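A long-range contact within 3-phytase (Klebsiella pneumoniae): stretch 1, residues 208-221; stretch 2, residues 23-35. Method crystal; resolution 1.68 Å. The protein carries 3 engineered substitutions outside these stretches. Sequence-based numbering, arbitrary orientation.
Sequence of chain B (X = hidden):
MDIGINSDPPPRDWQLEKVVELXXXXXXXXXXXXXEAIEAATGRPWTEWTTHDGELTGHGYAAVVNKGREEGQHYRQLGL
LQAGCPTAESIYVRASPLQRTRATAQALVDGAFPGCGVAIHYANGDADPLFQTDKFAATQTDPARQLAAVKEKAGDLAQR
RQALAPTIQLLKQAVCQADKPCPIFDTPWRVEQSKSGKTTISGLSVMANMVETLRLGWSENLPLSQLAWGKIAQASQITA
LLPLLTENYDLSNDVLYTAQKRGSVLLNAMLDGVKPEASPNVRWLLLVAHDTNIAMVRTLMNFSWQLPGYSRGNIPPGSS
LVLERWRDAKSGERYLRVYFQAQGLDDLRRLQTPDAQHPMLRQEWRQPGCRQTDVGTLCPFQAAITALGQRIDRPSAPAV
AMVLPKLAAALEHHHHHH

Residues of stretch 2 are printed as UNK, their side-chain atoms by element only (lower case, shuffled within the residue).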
# COMPACT_ATOMS: atom_id res chain seq x y z
N ALA B 208 21.37 40.28 8.97
CA ALA B 208 21.02 38.90 9.36
C ALA B 208 19.59 38.54 8.95
O ALA B 208 19.36 37.42 8.47
CB ALA B 208 21.24 38.71 10.87
N ASN B 209 18.64 39.47 9.12
CA ASN B 209 17.27 39.32 8.63
C ASN B 209 17.26 39.07 7.11
O ASN B 209 16.47 38.27 6.61
CB ASN B 209 16.42 40.59 8.85
CG ASN B 209 16.07 40.87 10.31
OD1 ASN B 209 15.79 42.03 10.67
ND2 ASN B 209 16.04 39.82 11.15
N MET B 210 18.11 39.80 6.39
CA MET B 210 18.19 39.65 4.93
C MET B 210 18.71 38.27 4.53
O MET B 210 18.13 37.62 3.67
CB MET B 210 19.05 40.76 4.31
CG MET B 210 18.40 42.12 4.33
SD MET B 210 19.54 43.34 3.63
CE MET B 210 20.31 43.94 5.09
N VAL B 211 19.80 37.84 5.16
CA VAL B 211 20.41 36.53 4.89
C VAL B 211 19.45 35.37 5.22
O VAL B 211 19.33 34.45 4.43
CB VAL B 211 21.75 36.39 5.64
CG1 VAL B 211 22.26 34.93 5.61
CG2 VAL B 211 22.78 37.34 5.02
N GLU B 212 18.77 35.44 6.36
CA GLU B 212 17.73 34.43 6.67
C GLU B 212 16.64 34.38 5.59
O GLU B 212 16.26 33.29 5.14
CB GLU B 212 17.10 34.69 8.03
CG GLU B 212 16.11 33.59 8.50
CD GLU B 212 16.76 32.23 8.78
OE1 GLU B 212 17.93 32.17 9.22
OE2 GLU B 212 16.06 31.20 8.59
N THR B 213 16.16 35.55 5.17
CA THR B 213 15.14 35.61 4.11
C THR B 213 15.62 34.97 2.79
O THR B 213 14.86 34.23 2.14
CB THR B 213 14.68 37.07 3.87
OG1 THR B 213 14.21 37.64 5.11
CG2 THR B 213 13.57 37.14 2.82
N LEU B 214 16.86 35.25 2.41
CA LEU B 214 17.43 34.65 1.21
C LEU B 214 17.58 33.14 1.38
O LEU B 214 17.24 32.38 0.47
CB LEU B 214 18.76 35.32 0.84
CG LEU B 214 18.63 36.81 0.50
CD1 LEU B 214 20.01 37.39 0.33
CD2 LEU B 214 17.80 37.07 -0.76
N ARG B 215 18.08 32.71 2.54
CA ARG B 215 18.23 31.28 2.83
C ARG B 215 16.88 30.57 2.78
O ARG B 215 16.77 29.46 2.22
CB ARG B 215 18.86 31.06 4.21
CG ARG B 215 18.92 29.57 4.62
CD ARG B 215 17.70 29.18 5.48
NE ARG B 215 17.93 29.58 6.87
CZ ARG B 215 18.79 28.98 7.68
NH1 ARG B 215 19.48 27.92 7.26
NH2 ARG B 215 18.98 29.42 8.92
N LEU B 216 15.87 31.18 3.39
CA LEU B 216 14.50 30.63 3.37
C LEU B 216 13.92 30.61 1.95
O LEU B 216 13.36 29.58 1.54
CB LEU B 216 13.58 31.39 4.35
CG LEU B 216 13.86 31.14 5.84
CD1 LEU B 216 13.15 32.17 6.69
CD2 LEU B 216 13.50 29.71 6.26
N GLY B 217 14.08 31.69 1.19
CA GLY B 217 13.65 31.70 -0.24
C GLY B 217 14.32 30.65 -1.13
O GLY B 217 13.65 30.09 -2.03
N TRP B 218 15.62 30.41 -0.92
CA TRP B 218 16.35 29.31 -1.59
C TRP B 218 15.70 27.98 -1.23
O TRP B 218 15.36 27.16 -2.09
CB TRP B 218 17.85 29.26 -1.19
CG TRP B 218 18.56 28.15 -1.95
CD1 TRP B 218 18.81 26.86 -1.53
CD2 TRP B 218 19.04 28.22 -3.31
NE1 TRP B 218 19.43 26.14 -2.53
CE2 TRP B 218 19.59 26.95 -3.62
CE3 TRP B 218 19.08 29.24 -4.27
CZ2 TRP B 218 20.16 26.67 -4.88
CZ3 TRP B 218 19.65 28.96 -5.53
CH2 TRP B 218 20.19 27.68 -5.82
N SER B 219 15.54 27.77 0.08
CA SER B 219 15.03 26.51 0.61
C SER B 219 13.60 26.23 0.15
O SER B 219 13.21 25.06 -0.00
CB SER B 219 15.08 26.54 2.14
OG SER B 219 16.42 26.75 2.56
N GLU B 220 12.84 27.31 -0.04
CA GLU B 220 11.45 27.31 -0.52
C GLU B 220 11.30 26.84 -1.98
O GLU B 220 10.19 26.52 -2.43
CB GLU B 220 10.87 28.74 -0.38
CG GLU B 220 9.46 28.99 -0.96
CD GLU B 220 8.34 28.41 -0.08
OE1 GLU B 220 8.63 27.70 0.89
OE2 GLU B 220 7.14 28.68 -0.37
N ASN B 221 12.39 26.87 -2.74
CA ASN B 221 12.27 26.73 -4.21
C ASN B 221 11.51 27.91 -4.88
O ASN B 221 10.75 27.71 -5.86
CB ASN B 221 11.67 25.36 -4.61
CG ASN B 221 11.93 25.01 -6.08
OD1 ASN B 221 12.89 25.51 -6.68
ND2 ASN B 221 11.07 24.18 -6.67
N UNK B 23 12.40 20.95 17.77
CA UNK B 23 12.43 21.25 16.35
C UNK B 23 12.19 22.73 16.11
O UNK B 23 11.39 23.34 16.81
o UNK B 23 11.29 20.74 14.25
c UNK B 23 11.30 20.49 15.65
N UNK B 24 12.85 23.28 15.08
CA UNK B 24 12.50 24.59 14.57
C UNK B 24 11.28 24.40 13.69
O UNK B 24 11.09 23.33 13.10
c UNK B 24 14.44 27.20 12.35
n UNK B 24 13.99 28.52 11.87
n UNK B 24 15.65 28.76 10.28
c UNK B 24 14.57 29.22 10.89
c UNK B 24 13.41 26.65 13.35
c UNK B 24 13.65 25.19 13.73
n UNK B 24 14.04 30.39 10.50
N UNK B 25 10.47 25.44 13.57
CA UNK B 25 9.42 25.42 12.55
C UNK B 25 10.04 25.29 11.14
O UNK B 25 11.25 25.49 10.95
c UNK B 25 8.55 26.67 12.68
n UNK B 25 10.38 29.85 12.78
c UNK B 25 9.67 28.87 13.45
n UNK B 25 9.81 28.38 11.32
c UNK B 25 10.44 29.53 11.50
c UNK B 25 9.31 27.94 12.53
N UNK B 26 9.22 24.88 10.18
CA UNK B 26 9.65 24.78 8.79
C UNK B 26 9.73 26.14 8.11
O UNK B 26 9.60 27.19 8.75
N UNK B 27 9.94 26.10 6.79
CA UNK B 27 10.11 27.31 5.99
C UNK B 27 8.93 28.29 6.11
O UNK B 27 7.77 27.90 6.04
c UNK B 27 11.62 25.23 3.11
c UNK B 27 10.46 28.22 3.62
c UNK B 27 10.36 26.95 4.51
c UNK B 27 11.60 26.03 4.39
N UNK B 28 9.25 29.57 6.33
CA UNK B 28 8.26 30.66 6.36
C UNK B 28 8.79 31.80 5.48
O UNK B 28 10.00 31.89 5.26
c UNK B 28 8.09 31.23 7.78
c UNK B 28 11.36 33.78 9.64
n UNK B 28 12.51 34.04 10.28
c UNK B 28 9.20 32.57 9.59
n UNK B 28 11.11 34.37 8.47
c UNK B 28 9.42 31.55 8.46
n UNK B 28 10.48 32.95 10.20
N UNK B 29 7.87 32.68 5.00
CA UNK B 29 8.33 33.94 4.38
C UNK B 29 8.87 34.81 5.51
O UNK B 29 8.74 34.44 6.69
c UNK B 29 6.02 33.40 3.81
c UNK B 29 6.41 32.60 5.03
c UNK B 29 7.04 34.56 3.83
N UNK B 30 9.44 35.98 5.18
CA UNK B 30 9.84 36.89 6.27
C UNK B 30 8.65 37.16 7.19
O UNK B 30 7.51 37.12 6.76
c UNK B 30 10.22 38.19 5.51
c UNK B 30 9.69 36.57 3.86
c UNK B 30 9.62 38.05 4.15
N UNK B 31 8.90 37.46 8.46
CA UNK B 31 7.81 37.94 9.30
C UNK B 31 7.45 39.37 8.87
O UNK B 31 8.21 40.01 8.15
c UNK B 31 8.75 36.61 11.22
o UNK B 31 9.24 38.95 10.92
c UNK B 31 8.21 37.98 10.76
N UNK B 32 6.30 39.85 9.30
CA UNK B 32 5.89 41.22 9.00
C UNK B 32 6.97 42.23 9.41
O UNK B 32 7.32 43.11 8.62
c UNK B 32 4.55 41.55 9.64
N UNK B 33 7.50 42.06 10.63
CA UNK B 33 8.59 42.91 11.13
C UNK B 33 9.84 42.85 10.28
O UNK B 33 10.44 43.89 9.96
N UNK B 34 10.24 41.62 9.92
CA UNK B 34 11.39 41.39 9.04
C UNK B 34 11.22 42.16 7.74
O UNK B 34 12.14 42.81 7.27
c UNK B 34 11.55 39.92 8.64
c UNK B 34 12.02 39.01 9.77
o UNK B 34 11.87 37.77 9.66
n UNK B 34 12.57 39.58 10.85
N UNK B 35 10.04 42.04 7.13
CA UNK B 35 9.79 42.69 5.85
C UNK B 35 9.98 44.21 5.94
O UNK B 35 10.68 44.79 5.11
c UNK B 35 6.75 42.65 3.40
c UNK B 35 7.21 40.64 2.03
c UNK B 35 8.39 42.40 5.33
n UNK B 35 7.07 39.34 1.86
n UNK B 35 6.68 41.22 3.09
c UNK B 35 8.10 43.07 3.98
n UNK B 35 7.89 41.34 1.13
O HOH W 1 13.20 35.87 7.11
O HOH W 2 13.11 42.10 11.88

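Position 23 carries one carbon and then one oxygen, out of reach of stretch 1; this is a serine, and Ser-23 OG donates to the backbone O of position 24, 2.8 Å away. At position 24 three carbons and a nitrogen lead to a carbon bearing two more nitrogens, an extended chain that ends beside the carboxylate of Glu-212. It is an arginine: Arg-24 NH2 and NH1 both donate to Glu-212 OE2, at 2.9 and 3.0 Å, forming a salt bridge at the edge of the guanidinium.

Position 25 has one carbon and a five-membered ring of three carbons and two nitrogens, too far away for contact. This is His-25, whose ND1 donates to the backbone O of position 26 at 2.8 Å. Position 26 has no side-chain atoms and is Gly-26.

Four carbons at position 27, forked at the first with one arm two carbons long, lie against Leu-216, Ser-219 and Glu-220 and identify isoleucine. Ile-27 lies along the last turn of the helix: its CD1 is 3.8 Å from Ser-219 CB, and its CG2 is 4.3 Å from Leu-216 CD2 and 3.3 Å from Glu-220 OE1.

Position 28 again shows three carbons, a nitrogen and a carbon with two nitrogens, and the end of the chain comes back to Leu-216 and Glu-212. In Arg-28 the CB points away from the helix, yet the end of the side chain returns to it, so that Leu-216 CD1 sits over one face of the guanidinium, 3.5 Å from Arg-28 NH1.

Position 29 has three carbons closing a ring onto the backbone nitrogen and makes no contact; it is Pro-29. Position 30 has the same ring, set against Thr-213, and is Pro-30; Pro-30 CD lies 4.1 Å from Thr-213 CG2.

Position 31, one carbon carrying an oxygen and a carbon, is Thr-31, the N-cap of the helix that starts at position 32 and continues past the stretch. Position 32, a single carbon, is Ala-32, and position 33, without side-chain atoms, is Gly-33; neither reaches stretch 1. Position 34 has two carbons, the second bearing oxygen and nitrogen, and faces Asn-209. In Asn-34 the backbone N donates to Thr-31 OG1 at 3.0 Å, completing the cap. Position 35, a third chain of the arginine pattern, is Arg-35, pointing away.

The contact combines one charged anchor with apolar packing and water bridges. Glu-212 also binds Arg-215, through OE1 to NH2 at 3.0 Å, so its carboxylate is shared by two arginines whose nearest nitrogens, Arg-215 NH2 and Arg-24 NH1, are 3.7 Å apart. Leu-216 and Ile-27 supply apolar surface. Water 2 links Asn-34 ND2 to Asn-209 OD1, while water 1 joins Arg-28 NH1 to Thr-213 OG1.

Stretch 2 (23-35) SRHGIRPPTAGNR
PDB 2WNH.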